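Local structure of CdiI immunity protein (Yersinia kristensenii ATCC 33638, 5E3E) at residues A[82-85]-A[86-90]. The protein probably binds and neutralises its cognate CdiA-CT toxin, a bacterial member of the RNase A superfamily, protecting the cell that makes it. Residues are numbered along the deposited sequence; the frame is centred on the assembly and turned at random.
Sequences EWSS and SEEWL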
# COMPACT_ATOMS: atom_id res chain seq x y z
N GLU A 82 0.14 4.54 17.51
CA GLU A 82 -0.66 5.72 17.83
C GLU A 82 -2.05 5.41 18.37
O GLU A 82 -2.72 6.33 18.81
CB GLU A 82 -0.82 6.60 16.60
CG GLU A 82 0.37 7.52 16.37
CD GLU A 82 1.58 6.79 15.89
OE1 GLU A 82 2.52 6.60 16.68
OE2 GLU A 82 1.59 6.39 14.72
N TRP A 83 -2.50 4.14 18.29
CA TRP A 83 -3.91 3.81 18.55
C TRP A 83 -4.00 2.57 19.41
O TRP A 83 -3.30 1.61 19.15
CB TRP A 83 -4.71 3.61 17.25
CG TRP A 83 -4.81 4.90 16.50
CD1 TRP A 83 -3.96 5.37 15.56
CD2 TRP A 83 -5.74 5.95 16.77
NE1 TRP A 83 -4.32 6.68 15.20
CE2 TRP A 83 -5.43 7.03 15.91
CE3 TRP A 83 -6.82 6.08 17.65
CZ2 TRP A 83 -6.17 8.21 15.90
CZ3 TRP A 83 -7.56 7.25 17.63
CH2 TRP A 83 -7.21 8.30 16.79
N SER A 84 -4.87 2.60 20.41
CA SER A 84 -4.98 1.53 21.42
C SER A 84 -5.57 0.27 20.83
O SER A 84 -5.40 -0.79 21.42
CB SER A 84 -5.86 1.94 22.62
OG SER A 84 -7.23 2.15 22.22
N SER A 85 -6.29 0.39 19.73
CA SER A 85 -6.98 -0.75 19.11
C SER A 85 -7.24 -0.47 17.65
O SER A 85 -7.30 0.70 17.22
CB SER A 85 -8.31 -1.10 19.82
OG SER A 85 -9.31 -0.12 19.51
N SER A 86 -7.48 -1.53 16.90
CA SER A 86 -7.84 -1.43 15.50
C SER A 86 -9.23 -0.78 15.34
O SER A 86 -9.43 0.03 14.44
CB SER A 86 -7.77 -2.79 14.83
OG SER A 86 -6.46 -3.35 14.93
N GLU A 87 -10.17 -1.10 16.22
CA GLU A 87 -11.47 -0.41 16.23
C GLU A 87 -11.30 1.09 16.33
O GLU A 87 -11.95 1.85 15.64
CB GLU A 87 -12.32 -0.87 17.42
CG GLU A 87 -13.67 -0.18 17.57
CD GLU A 87 -14.45 -0.63 18.79
OE1 GLU A 87 -15.47 0.03 19.09
OE2 GLU A 87 -14.08 -1.64 19.42
N GLU A 88 -10.47 1.54 17.26
CA GLU A 88 -10.34 2.99 17.45
C GLU A 88 -9.72 3.66 16.20
O GLU A 88 -10.12 4.76 15.82
CB GLU A 88 -9.58 3.32 18.72
CG GLU A 88 -10.31 2.93 20.00
CD GLU A 88 -11.76 3.39 20.09
OE1 GLU A 88 -12.05 4.54 19.71
OE2 GLU A 88 -12.64 2.60 20.54
N TRP A 89 -8.76 3.03 15.56
CA TRP A 89 -8.16 3.62 14.37
C TRP A 89 -9.21 3.67 13.26
O TRP A 89 -9.32 4.68 12.58
CB TRP A 89 -6.92 2.88 13.88
CG TRP A 89 -6.26 3.62 12.78
CD1 TRP A 89 -5.95 4.96 12.78
CD2 TRP A 89 -5.91 3.14 11.48
NE1 TRP A 89 -5.40 5.32 11.58
CE2 TRP A 89 -5.35 4.22 10.77
CE3 TRP A 89 -5.94 1.87 10.88
CZ2 TRP A 89 -4.86 4.09 9.48
CZ3 TRP A 89 -5.47 1.76 9.60
CH2 TRP A 89 -4.93 2.84 8.92
N LEU A 90 -9.98 2.59 13.07
CA LEU A 90 -11.00 2.63 12.01
C LEU A 90 -12.05 3.73 12.27
O LEU A 90 -12.52 4.35 11.32
CB LEU A 90 -11.70 1.29 11.84
CG LEU A 90 -10.89 0.13 11.27
CD1 LEU A 90 -11.72 -1.14 11.18
CD2 LEU A 90 -10.32 0.44 9.93
O HOH W 1 -11.53 -0.32 21.17
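Trp83 lays one face of its indole over the CD1 corner of Trp89. Trp89 CD1 stands 3.4 Å from Trp83 NE1 and lies over the Trp83 ring plane, nearer its margin than its middle. The two five-membered rings meet obliquely, their planes inclined at 45°. Trp89 CB adds a CH-pi contact over the five-membered ring of Trp83. Trp89 has CG anti to its backbone N (chi1 -173°), which swings its indole out beneath Trp83, and Tyr79 stacks on it from elsewhere in the chain. At the other end of the Trp83 indole, the six-membered ring nears the Glu88 backbone, with Trp83 CE3 4.0 Å from Glu88 O. Ser85 is the N-cap of helix 86-96, the last helix of this all-helical immunity protein. Ser85 OG accepts from Glu88 N at 3.0 Å, with an N-H...O angle of 159°, and so satisfies an amide of the first turn. Ser85 O accepts from Trp89 N at 3.2 Å and starts the helical bonding. Ser85 holds OG between its own N and carbonyl carbon, which also brings Ser85 OG 3.2 Å from Glu88 CG. A water 2.8 Å from Ser85 OG also donates to Glu88 OE2. The Glu87 carboxylate pairs with Lys91 through OE1.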